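PDB 3LKV: ABC transporter substrate-binding protein from Vibrio cholerae, which probably serves as the periplasmic substrate-binding component of an ABC transporter, holding phenylalanine in a closed pocket in this structure. Local coordinates for the zinc ion site and the phenylalanine site. Coordinates in Å, arbitrary orientation; residue numbers count along the deposited sequence, not the author numbering. Chains: chain A/B, uncharacterized CONSERVED DOMAIN PROTEIN.

Contact 1: the zinc ion site. Residues chain A 10, 45, 47; chain B 10, 45, 47. With ZN (zinc ion), chain C.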
ATOM      1  N   LYS A  10      -0.807  15.899   5.299  1.00 25.55           N
ATOM      2  CA  LYS A  10      -1.824  14.914   5.634  1.00 26.05           C
ATOM      3  C   LYS A  10      -2.984  15.018   4.663  1.00 23.79           C
ATOM      4  O   LYS A  10      -3.664  16.015   4.607  1.00 22.45           O
ATOM      5  CB  LYS A  10      -2.295  15.106   7.062  1.00 26.90           C
ATOM      6  CG  LYS A  10      -3.222  13.980   7.601  1.00 31.87           C
ATOM      7  CD  LYS A  10      -3.257  14.005   9.203  1.00 38.14           C
ATOM      8  CE  LYS A  10      -4.596  13.479   9.828  1.00 41.75           C
ATOM      9  NZ  LYS A  10      -4.675  12.001  10.138  1.00 42.08           N
ATOM     10  N   GLU A  45       1.351  11.538   4.810  1.00 22.30           N
ATOM     11  CA  GLU A  45       0.460  10.601   5.490  1.00 22.03           C
ATOM     12  C   GLU A  45      -0.785  10.602   4.576  1.00 21.85           C
ATOM     13  O   GLU A  45      -1.448  11.623   4.405  1.00 20.86           O
ATOM     14  CB  GLU A  45       0.111  11.074   6.915  1.00 21.24           C
ATOM     15  CG  GLU A  45      -0.941  10.189   7.651  1.00 22.69           C
ATOM     16  CD  GLU A  45      -1.427  10.791   9.000  1.00 24.75           C
ATOM     17  OE1 GLU A  45      -0.865  11.802   9.424  1.00 28.34           O
ATOM     18  OE2 GLU A  45      -2.354  10.232   9.667  1.00 28.02           O
ATOM     19  N   ASP A  47      -4.196   8.837   4.216  1.00 22.60           N
ATOM     20  CA  ASP A  47      -5.205   7.988   4.853  1.00 23.70           C
ATOM     21  C   ASP A  47      -6.339   7.819   3.851  1.00 24.19           C
ATOM     22  O   ASP A  47      -6.633   8.716   3.074  1.00 25.02           O
ATOM     23  CB  ASP A  47      -5.760   8.687   6.089  1.00 24.01           C
ATOM     24  CG  ASP A  47      -4.740   8.800   7.211  1.00 25.00           C
ATOM     25  OD1 ASP A  47      -3.933   7.881   7.352  1.00 25.32           O
ATOM     26  OD2 ASP A  47      -4.762   9.785   7.979  1.00 28.74           O
TER
ATOM     27  N   LYS B  10      -6.181   2.962  15.314  1.00 25.55           N
ATOM     28  CA  LYS B  10      -5.088   3.739  14.752  1.00 26.05           C
ATOM     29  C   LYS B  10      -3.760   3.183  15.229  1.00 23.79           C
ATOM     30  O   LYS B  10      -3.458   3.205  16.398  1.00 22.45           O
ATOM     31  CB  LYS B  10      -5.228   5.200  15.131  1.00 26.90           C
ATOM     32  CG  LYS B  10      -4.241   6.161  14.410  1.00 31.87           C
ATOM     33  CD  LYS B  10      -4.774   7.669  14.486  1.00 38.14           C
ATOM     34  CE  LYS B  10      -3.643   8.756  14.473  1.00 41.75           C
ATOM     35  NZ  LYS B  10      -3.211   9.282  13.122  1.00 42.08           N
ATOM     36  N   GLU B  45      -6.529   2.438  10.465  1.00 22.30           N
ATOM     37  CA  GLU B  45      -5.683   3.492   9.913  1.00 22.03           C
ATOM     38  C   GLU B  45      -4.267   3.031  10.324  1.00 21.85           C
ATOM     39  O   GLU B  45      -3.947   2.936  11.506  1.00 20.86           O
ATOM     40  CB  GLU B  45      -6.019   4.871  10.512  1.00 21.24           C
ATOM     41  CG  GLU B  45      -5.066   6.021  10.066  1.00 22.69           C
ATOM     42  CD  GLU B  45      -5.296   7.355  10.832  1.00 24.75           C
ATOM     43  OE1 GLU B  45      -6.261   7.430  11.595  1.00 28.34           O
ATOM     44  OE2 GLU B  45      -4.533   8.354  10.646  1.00 28.02           O
ATOM     45  N   ASP B  47      -0.571   4.028   9.845  1.00 22.60           N
ATOM     46  CA  ASP B  47       0.368   5.067   9.415  1.00 23.70           C
ATOM     47  C   ASP B  47       1.770   4.512   9.626  1.00 24.19           C
ATOM     48  O   ASP B  47       2.014   3.750  10.549  1.00 25.02           O
ATOM     49  CB  ASP B  47       0.206   6.303  10.293  1.00 24.01           C
ATOM     50  CG  ASP B  47      -1.120   7.014  10.073  1.00 25.00           C
ATOM     51  OD1 ASP B  47      -1.589   7.021   8.934  1.00 25.32           O
ATOM     52  OD2 ASP B  47      -1.680   7.601  11.022  1.00 28.74           O
TER
HETATM   53 ZN    ZN C 401      -3.330   8.587   9.061  0.50 31.30          ZN
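A zinc site bridges the two chains of the assembly, built from strands 9-15 and 44-50 of each copy: the first supplies a lysine, the second two carboxylates. The partly occupied ion lies where A:Glu45 and A:Asp47 meet B:Glu45 and B:Asp47, anionic oxygens, which zinc accepts readily. Each glutamate is extended, CG anti to the backbone N (chi1 175°), and touches the metal with one oxygen; A:Glu45 OE2 stands 2.0 Å from ZN. The shorter aspartates, CG beside their own backbone N (chi1 -69°), come from two residues along the same strand, and so from the same side of it. A:Asp47 OD1 lies 1.9 Å from ZN. B:Asp47 OD1 lies 2.3 Å from ZN, a difference that probably reflects the placing of the ion. Across the chains the A:Glu45 and B:Asp47 carboxylate planes stand 76° apart. Lysine suits the second shell because its long chain, bent at the last torsion, carries a positive charge that would offset repulsion in this acidic cluster; A:Lys10 NZ also forms a salt bridge to B:Glu45 OE2. The zinc may come from purification or crystallisation, and the pairing need not be biological. A:Lys10 NZ reaches A:Asp47 OD2 nearly along its C-O axis, and meets A:Glu45 OE2 from above the carboxylate plane at 3.0 Å.

Contact 2: the zinc ion site. Residues chain A 190-195, 219, 221. With ZN (zinc ion), chain D.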
ATOM      1  N   ILE A 190     -35.246  -5.428 -17.915  1.00 25.66           N
ATOM      2  CA  ILE A 190     -35.280  -4.597 -19.128  1.00 25.86           C
ATOM      3  C   ILE A 190     -34.535  -5.133 -20.346  1.00 24.75           C
ATOM      4  O   ILE A 190     -34.667  -4.559 -21.439  1.00 23.28           O
ATOM      5  CB  ILE A 190     -34.748  -3.145 -18.846  1.00 26.50           C
ATOM      6  CG1 ILE A 190     -33.248  -3.145 -18.478  1.00 28.49           C
ATOM      7  CG2 ILE A 190     -35.576  -2.499 -17.771  1.00 27.88           C
ATOM      8  CD1 ILE A 190     -32.593  -1.712 -18.511  1.00 32.05           C
ATOM      9  N   ALA A 191     -33.744  -6.186 -20.161  1.00 23.94           N
ATOM     10  CA  ALA A 191     -32.798  -6.579 -21.189  1.00 25.20           C
ATOM     11  C   ALA A 191     -33.527  -7.045 -22.466  1.00 25.59           C
ATOM     12  O   ALA A 191     -33.054  -6.774 -23.542  1.00 25.65           O
ATOM     13  CB  ALA A 191     -31.846  -7.658 -20.684  1.00 24.54           C
ATOM     14  N   GLU A 192     -34.691  -7.662 -22.349  1.00 25.51           N
ATOM     15  CA  GLU A 192     -35.408  -8.165 -23.528  1.00 27.53           C
ATOM     16  C   GLU A 192     -36.165  -7.060 -24.282  1.00 28.91           C
ATOM     17  O   GLU A 192     -36.464  -7.213 -25.471  1.00 30.31           O
ATOM     18  CB  GLU A 192     -36.340  -9.338 -23.149  1.00 26.26           C
ATOM     19  CG  GLU A 192     -35.568 -10.646 -22.630  1.00 25.09           C
ATOM     20  CD  GLU A 192     -34.640 -11.295 -23.673  1.00 24.66           C
ATOM     21  OE1 GLU A 192     -34.334 -10.703 -24.756  1.00 24.05           O
ATOM     22  OE2 GLU A 192     -34.204 -12.437 -23.426  1.00 26.33           O
ATOM     23  N   LYS A 193     -36.461  -5.951 -23.611  1.00 29.01           N
ATOM     24  CA  LYS A 193     -37.036  -4.775 -24.289  1.00 29.36           C
ATOM     25  C   LYS A 193     -35.942  -3.837 -24.821  1.00 28.43           C
ATOM     26  O   LYS A 193     -36.255  -2.796 -25.375  1.00 28.41           O
ATOM     27  CB  LYS A 193     -37.926  -3.955 -23.323  1.00 31.02           C
ATOM     28  CG  LYS A 193     -39.130  -4.694 -22.646  1.00 33.65           C
ATOM     29  CD  LYS A 193     -39.224  -4.292 -21.152  1.00 37.54           C
ATOM     30  CE  LYS A 193     -40.658  -4.188 -20.616  1.00 40.65           C
ATOM     31  NZ  LYS A 193     -41.390  -5.477 -20.490  1.00 40.63           N
ATOM     32  N   SER A 194     -34.668  -4.193 -24.694  1.00 27.36           N
ATOM     33  CA  SER A 194     -33.610  -3.286 -25.101  1.00 27.46           C
ATOM     34  C   SER A 194     -32.774  -3.888 -26.183  1.00 27.31           C
ATOM     35  O   SER A 194     -32.518  -5.054 -26.151  1.00 28.45           O
ATOM     36  CB  SER A 194     -32.729  -2.971 -23.904  1.00 27.14           C
ATOM     37  OG  SER A 194     -33.517  -2.437 -22.868  1.00 27.24           O
ATOM     38  N   ASP A 195     -32.329  -3.106 -27.144  1.00 27.66           N
ATOM     39  CA  ASP A 195     -31.368  -3.639 -28.115  1.00 28.62           C
ATOM     40  C   ASP A 195     -29.981  -3.607 -27.558  1.00 27.44           C
ATOM     41  O   ASP A 195     -29.133  -4.347 -28.016  1.00 28.40           O
ATOM     42  CB  ASP A 195     -31.434  -2.885 -29.449  1.00 29.66           C
ATOM     43  CG  ASP A 195     -32.812  -3.014 -30.122  1.00 32.24           C
ATOM     44  OD1 ASP A 195     -33.220  -4.156 -30.333  1.00 36.45           O
ATOM     45  OD2 ASP A 195     -33.488  -1.990 -30.402  1.00 36.00           O
ATOM     46  N   ALA A 219     -30.135 -12.582 -21.732  1.00 29.05           N
ATOM     47  CA  ALA A 219     -31.064 -12.039 -22.732  1.00 28.36           C
ATOM     48  C   ALA A 219     -30.441 -11.825 -24.122  1.00 27.45           C
ATOM     49  O   ALA A 219     -31.094 -11.373 -25.032  1.00 29.63           O
ATOM     50  CB  ALA A 219     -31.704 -10.729 -22.202  1.00 26.94           C
ATOM     51  N   THR A 221     -28.356  -9.640 -24.975  1.00 26.55           N
ATOM     52  CA  THR A 221     -28.369  -8.220 -25.234  1.00 25.87           C
ATOM     53  C   THR A 221     -26.951  -7.685 -24.958  1.00 24.84           C
ATOM     54  O   THR A 221     -26.368  -8.030 -23.942  1.00 24.33           O
ATOM     55  CB  THR A 221     -29.366  -7.598 -24.317  1.00 26.14           C
ATOM     56  OG1 THR A 221     -30.632  -8.131 -24.686  1.00 28.51           O
ATOM     57  CG2 THR A 221     -29.355  -6.034 -24.367  1.00 23.92           C
TER
HETATM   58 ZN    ZN D 403     -32.374  -7.157 -25.718  0.50 64.70          ZN
HETATM   59  O   HOH W   1     -34.153  -8.345 -26.967  1.00 30.86           O
HETATM   60  O   HOH W   2     -31.046  -7.535 -27.575  1.00 39.63           O
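This zinc site of the ABC substrate-binding protein, at the end of helix 183-191, joins the loop after that helix to the loop that carries A:Thr221. A:Ala191 O and water 2 lie nearly opposite each other as axial ligands, while A:Thr221 OG1, A:Ser194 O and water 1 spread round the belt. The threonine OG1 lies anti to its own carbonyl carbon and beside the backbone N (chi1 -64°), which points the hydroxyl at the ion, 2.2 Å from ZN; the methyl CG2 lies alongside. Threonine suits the place as a short, neutral oxygen donor on a branched carbon. A:Ala191 O binds at 2.3 Å from ZN, and A:Ser194 O at 2.2 Å. As a carbonyl at the C-terminal end of helix 183-191, A:Ala191 O would carry extra negative charge, which may favour a cation. The serine hydroxyl turns away from the metal: A:Ser194 OG donates to A:Ile190 O over 2.8 Å, from 41° above the carbonyl plane, and so ties the loop back to the helix. A:Glu192 does not bind directly. Its chain folds at chi2 (-63°), bringing OE1 to 3.2 Å from water 1, which also lies 3.0 Å from A:Glu192 O. This carboxylate may add negative charge to a shell of otherwise neutral ligands. With waters 1 and 2 the modelled ligands are near trigonal bipyramidal. The ion is partly occupied and poorly ordered, and may come from crystallisation; water 1 is the more distant water, 2.5 Å from ZN.

Contact 3: the phenylalanine site. Residues chain A 19, 21-22, 77-79, 97-99, 122, 153, 201-203, 206, 230, 243. With PHE (phenylalanine), chain E.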
ATOM      1  N   HIS A  19     -14.392   0.056  -6.689  1.00 23.33           N
ATOM      2  CA  HIS A  19     -14.518  -0.547  -8.008  1.00 22.31           C
ATOM      3  C   HIS A  19     -13.350  -0.068  -8.858  1.00 22.37           C
ATOM      4  O   HIS A  19     -12.723   0.927  -8.522  1.00 21.87           O
ATOM      5  CB  HIS A  19     -15.912  -0.310  -8.651  1.00 22.20           C
ATOM      6  CG  HIS A  19     -16.285   1.120  -8.928  1.00 21.37           C
ATOM      7  ND1 HIS A  19     -15.857   1.799 -10.044  1.00 19.80           N
ATOM      8  CD2 HIS A  19     -17.151   1.953  -8.302  1.00 21.27           C
ATOM      9  CE1 HIS A  19     -16.398   3.007 -10.064  1.00 20.24           C
ATOM     10  NE2 HIS A  19     -17.191   3.127  -9.020  1.00 18.68           N
ATOM     11  N   ALA A  21     -12.426   1.593 -11.533  1.00 22.18           N
ATOM     12  CA  ALA A  21     -12.171   2.986 -11.945  1.00 21.70           C
ATOM     13  C   ALA A  21     -11.739   3.860 -10.762  1.00 22.00           C
ATOM     14  O   ALA A  21     -10.814   4.702 -10.862  1.00 21.69           O
ATOM     15  CB  ALA A  21     -13.347   3.614 -12.643  1.00 20.49           C
ATOM     16  N   LEU A  22     -12.406   3.693  -9.637  1.00 21.98           N
ATOM     17  CA  LEU A  22     -12.076   4.561  -8.495  1.00 21.55           C
ATOM     18  C   LEU A  22     -10.767   4.168  -7.856  1.00 21.94           C
ATOM     19  O   LEU A  22     -10.025   5.048  -7.376  1.00 21.42           O
ATOM     20  CB  LEU A  22     -13.166   4.555  -7.463  1.00 21.51           C
ATOM     21  CG  LEU A  22     -14.542   4.980  -8.003  1.00 19.94           C
ATOM     22  CD1 LEU A  22     -15.466   5.034  -6.855  1.00 15.10           C
ATOM     23  CD2 LEU A  22     -14.490   6.311  -8.720  1.00 17.84           C
ATOM     24  N   ALA A  77     -15.477  10.257  -6.154  1.00 19.99           N
ATOM     25  CA  ALA A  77     -16.861   9.917  -6.501  1.00 20.45           C
ATOM     26  C   ALA A  77     -17.825  10.850  -5.775  1.00 21.01           C
ATOM     27  O   ALA A  77     -17.498  11.457  -4.756  1.00 20.93           O
ATOM     28  CB  ALA A  77     -17.196   8.421  -6.266  1.00 19.17           C
ATOM     29  N   THR A  78     -19.018  10.974  -6.331  1.00 21.62           N
ATOM     30  CA  THR A  78     -19.944  12.035  -5.935  1.00 21.49           C
ATOM     31  C   THR A  78     -20.470  11.936  -4.505  1.00 21.04           C
ATOM     32  O   THR A  78     -20.486  12.929  -3.775  1.00 20.10           O
ATOM     33  CB  THR A  78     -21.106  12.151  -6.962  1.00 21.05           C
ATOM     34  OG1 THR A  78     -20.560  12.641  -8.191  1.00 23.41           O
ATOM     35  CG2 THR A  78     -22.175  13.125  -6.471  1.00 19.53           C
ATOM     36  N   PRO A  79     -20.932  10.748  -4.097  1.00 21.53           N
ATOM     37  CA  PRO A  79     -21.590  10.675  -2.770  1.00 22.07           C
ATOM     38  C   PRO A  79     -20.597  10.947  -1.626  1.00 21.84           C
ATOM     39  O   PRO A  79     -20.930  11.632  -0.681  1.00 21.44           O
ATOM     40  CB  PRO A  79     -22.173   9.257  -2.716  1.00 22.73           C
ATOM     41  CG  PRO A  79     -22.127   8.751  -4.093  1.00 22.25           C
ATOM     42  CD  PRO A  79     -21.035   9.499  -4.839  1.00 21.05           C
ATOM     43  N   ALA A  97     -13.161  12.409 -10.050  1.00 20.99           N
ATOM     44  CA  ALA A  97     -14.016  11.468 -10.720  1.00 20.67           C
ATOM     45  C   ALA A  97     -15.450  11.743 -10.369  1.00 21.54           C
ATOM     46  O   ALA A  97     -16.247  10.820 -10.119  1.00 19.85           O
ATOM     47  CB  ALA A  97     -13.595   9.977 -10.376  1.00 21.31           C
ATOM     48  N   VAL A  98     -15.785  13.038 -10.353  1.00 22.04           N
ATOM     49  CA  VAL A  98     -17.183  13.451 -10.143  1.00 20.67           C
ATOM     50  C   VAL A  98     -17.823  13.883 -11.473  1.00 20.97           C
ATOM     51  O   VAL A  98     -17.326  14.774 -12.181  1.00 22.68           O
ATOM     52  CB  VAL A  98     -17.281  14.574  -9.131  1.00 21.47           C
ATOM     53  CG1 VAL A  98     -18.672  15.247  -9.218  1.00 18.53           C
ATOM     54  CG2 VAL A  98     -16.902  14.043  -7.702  1.00 18.67           C
ATOM     55  N   THR A  99     -18.930  13.257 -11.816  1.00 20.42           N
ATOM     56  CA  THR A  99     -19.542  13.417 -13.119  1.00 20.27           C
ATOM     57  C   THR A  99     -20.011  14.868 -13.374  1.00 21.75           C
ATOM     58  O   THR A  99     -19.691  15.460 -14.420  1.00 21.66           O
ATOM     59  CB  THR A  99     -20.737  12.441 -13.240  1.00 21.59           C
ATOM     60  OG1 THR A  99     -20.228  11.088 -13.407  1.00 22.28           O
ATOM     61  CG2 THR A  99     -21.696  12.877 -14.349  1.00 18.07           C
ATOM     62  N   ASP A 122     -15.364  13.952 -14.338  1.00 24.18           N
ATOM     63  CA  ASP A 122     -15.319  12.899 -15.420  1.00 24.39           C
ATOM     64  C   ASP A 122     -16.631  12.825 -16.196  1.00 25.21           C
ATOM     65  O   ASP A 122     -17.141  11.741 -16.483  1.00 24.61           O
ATOM     66  CB  ASP A 122     -14.958  11.498 -14.906  1.00 23.65           C
ATOM     67  CG  ASP A 122     -16.010  10.918 -13.954  1.00 23.72           C
ATOM     68  OD1 ASP A 122     -16.660  11.731 -13.291  1.00 25.93           O
ATOM     69  OD2 ASP A 122     -16.184   9.663 -13.852  1.00 22.53           O
ATOM     70  N   ASN A 153     -24.740  11.933  -9.693  1.00 22.66           N
ATOM     71  CA  ASN A 153     -24.083  11.683 -10.972  1.00 23.34           C
ATOM     72  C   ASN A 153     -24.974  10.950 -11.963  1.00 23.86           C
ATOM     73  O   ASN A 153     -25.002  11.323 -13.148  1.00 22.02           O
ATOM     74  CB  ASN A 153     -22.766  10.900 -10.848  1.00 22.92           C
ATOM     75  CG  ASN A 153     -22.864   9.791  -9.922  1.00 20.82           C
ATOM     76  OD1 ASN A 153     -23.154  10.001  -8.725  1.00 20.44           O
ATOM     77  ND2 ASN A 153     -22.636   8.570 -10.420  1.00 18.18           N
ATOM     78  N   ILE A 201     -21.854   5.717 -16.006  1.00 24.05           N
ATOM     79  CA  ILE A 201     -20.980   6.145 -14.914  1.00 23.03           C
ATOM     80  C   ILE A 201     -21.812   6.331 -13.649  1.00 23.24           C
ATOM     81  O   ILE A 201     -22.195   7.462 -13.244  1.00 22.78           O
ATOM     82  CB  ILE A 201     -20.196   7.401 -15.328  1.00 22.64           C
ATOM     83  CG1 ILE A 201     -19.366   7.084 -16.566  1.00 21.34           C
ATOM     84  CG2 ILE A 201     -19.269   7.979 -14.166  1.00 19.81           C
ATOM     85  CD1 ILE A 201     -18.360   5.899 -16.407  1.00 22.11           C
ATOM     86  N   ASP A 202     -22.063   5.192 -13.029  1.00 22.41           N
ATOM     87  CA  ASP A 202     -22.824   5.114 -11.800  1.00 24.16           C
ATOM     88  C   ASP A 202     -22.098   4.093 -10.936  1.00 23.81           C
ATOM     89  O   ASP A 202     -21.794   3.015 -11.412  1.00 22.33           O
ATOM     90  CB  ASP A 202     -24.229   4.635 -12.174  1.00 24.31           C
ATOM     91  CG  ASP A 202     -25.107   4.241 -10.999  1.00 30.03           C
ATOM     92  OD1 ASP A 202     -24.680   3.406 -10.143  1.00 34.15           O
ATOM     93  OD2 ASP A 202     -26.294   4.746 -10.979  1.00 34.95           O
ATOM     94  N   ASN A 203     -21.868   4.425  -9.667  1.00 22.63           N
ATOM     95  CA  ASN A 203     -21.137   3.556  -8.737  1.00 22.56           C
ATOM     96  C   ASN A 203     -21.835   2.251  -8.367  1.00 22.31           C
ATOM     97  O   ASN A 203     -21.198   1.232  -8.160  1.00 21.56           O
ATOM     98  CB  ASN A 203     -20.823   4.360  -7.456  1.00 22.76           C
ATOM     99  CG  ASN A 203     -19.929   5.559  -7.748  1.00 22.36           C
ATOM    100  OD1 ASN A 203     -18.738   5.377  -8.097  1.00 23.07           O
ATOM    101  ND2 ASN A 203     -20.490   6.777  -7.664  1.00 20.26           N
ATOM    102  N   ALA A 206     -21.385   0.175 -11.490  1.00 24.27           N
ATOM    103  CA  ALA A 206     -19.981  -0.231 -11.539  1.00 24.14           C
ATOM    104  C   ALA A 206     -19.714  -1.363 -10.544  1.00 24.11           C
ATOM    105  O   ALA A 206     -19.021  -2.294 -10.853  1.00 26.68           O
ATOM    106  CB  ALA A 206     -19.011   0.970 -11.298  1.00 23.45           C
ATOM    107  N   TYR A 230     -15.696  -1.581 -17.690  1.00 24.93           N
ATOM    108  CA  TYR A 230     -16.857  -2.392 -18.054  1.00 25.95           C
ATOM    109  C   TYR A 230     -16.573  -3.360 -19.230  1.00 26.94           C
ATOM    110  O   TYR A 230     -17.111  -4.468 -19.244  1.00 27.44           O
ATOM    111  CB  TYR A 230     -18.056  -1.532 -18.374  1.00 25.15           C
ATOM    112  CG  TYR A 230     -18.513  -0.583 -17.284  1.00 24.47           C
ATOM    113  CD1 TYR A 230     -18.162  -0.753 -15.968  1.00 20.41           C
ATOM    114  CD2 TYR A 230     -19.389   0.438 -17.591  1.00 24.89           C
ATOM    115  CE1 TYR A 230     -18.595   0.114 -15.002  1.00 24.17           C
ATOM    116  CE2 TYR A 230     -19.867   1.297 -16.635  1.00 23.04           C
ATOM    117  CZ  TYR A 230     -19.458   1.150 -15.347  1.00 25.70           C
ATOM    118  OH  TYR A 230     -19.951   2.028 -14.426  1.00 22.76           O
ATOM    119  N   TYR A 243      -8.849   6.659 -15.829  1.00 22.15           N
ATOM    120  CA  TYR A 243      -9.031   7.141 -14.459  1.00 22.28           C
ATOM    121  C   TYR A 243      -7.678   7.243 -13.723  1.00 22.25           C
ATOM    122  O   TYR A 243      -7.540   8.036 -12.796  1.00 21.18           O
ATOM    123  CB  TYR A 243     -10.083   6.308 -13.706  1.00 21.68           C
ATOM    124  CG  TYR A 243     -11.467   6.676 -14.136  1.00 22.27           C
ATOM    125  CD1 TYR A 243     -12.101   6.020 -15.193  1.00 22.23           C
ATOM    126  CD2 TYR A 243     -12.127   7.719 -13.531  1.00 22.88           C
ATOM    127  CE1 TYR A 243     -13.387   6.419 -15.605  1.00 25.81           C
ATOM    128  CE2 TYR A 243     -13.372   8.125 -13.929  1.00 23.35           C
ATOM    129  CZ  TYR A 243     -14.010   7.497 -14.975  1.00 22.78           C
ATOM    130  OH  TYR A 243     -15.273   7.903 -15.352  1.00 20.67           O
TER
HETATM  131  N   PHE E 601     -18.203   9.768 -11.945  1.00 25.13           N
HETATM  132  CA  PHE E 601     -18.770   8.863 -10.866  1.00 25.84           C
HETATM  133  C   PHE E 601     -19.327   9.748  -9.718  1.00 26.17           C
HETATM  134  O   PHE E 601     -19.575  10.959  -9.991  1.00 26.52           O
HETATM  135  CB  PHE E 601     -17.742   7.830 -10.381  1.00 24.95           C
HETATM  136  CG  PHE E 601     -17.546   6.670 -11.354  1.00 29.64           C
HETATM  137  CD1 PHE E 601     -18.540   5.686 -11.498  1.00 31.16           C
HETATM  138  CD2 PHE E 601     -16.411   6.571 -12.128  1.00 29.40           C
HETATM  139  CE1 PHE E 601     -18.396   4.667 -12.383  1.00 34.33           C
HETATM  140  CE2 PHE E 601     -16.252   5.546 -13.010  1.00 29.61           C
HETATM  141  CZ  PHE E 601     -17.229   4.585 -13.165  1.00 31.20           C
HETATM  142  OXT PHE E 601     -19.574   9.322  -8.568  1.00 26.45           O
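Phenylalanine lies wholly buried in the ligand pocket of this ABC substrate-binding protein, which reads both ends of the amino acid. Hydrogen bonds fix the carboxylate. A:Thr78 N donates to PHE OXT (2.8 Å) and its hydroxyl OG1 to PHE O, a pairing suited to threonine at the N-terminus of helix 78-87; the helix dipole may favour the carboxylate. PHE O also accepts from A:Thr99 N, and PHE OXT from A:Asn203 ND2 (2.9 Å), near the amide plane. The ligand's amino group donates to A:Ala97 O, A:Thr99 OG1 and A:Asp122, whose two oxygens both grip it: OD1 and OD2 each lie 2.8 Å from PHE N, OD2 using its syn lone pair. Aspartate would balance the ammonium charge. A:Tyr243 OH takes the anti lone pair, 2.5 Å from A:Asp122 OD2, holding the carboxylate in place. Second-shell support comes from A:His19 NE2, which donates almost straight (172°) to A:Asn203 OD1 and orients the amide. Apolar contacts hold the benzyl ring. The methyl A:Ile201 CG2 sits over one face, 3.6 Å from the PHE ring centroid, while A:His19 turns its CE1 edge to the opposite face, planes 59° apart. A:Ala21 CB and A:Leu22 CD2 pack at the rim, and A:Tyr243 CZ approaches PHE CE2 to 3.6 Å.

Contacts 1 and 3 lie about 24 Å apart between the centres of their C-alpha atoms, as do contacts 2 and 3, while contacts 1 and 2 are about 46 Å apart, so the amino acid pocket sits roughly midway between the metal sites. No residue is shared. Contact 3 draws on residues spread from 19 to 243: strand 9-15 of contact 1 runs on toward A:His19, and strand 196-199 leads from the first loop of contact 2, which also uses the loop of A:Thr221, to A:Ile201. Of the three, contact 1 is the one built from both chains, though this dimer may not be biological.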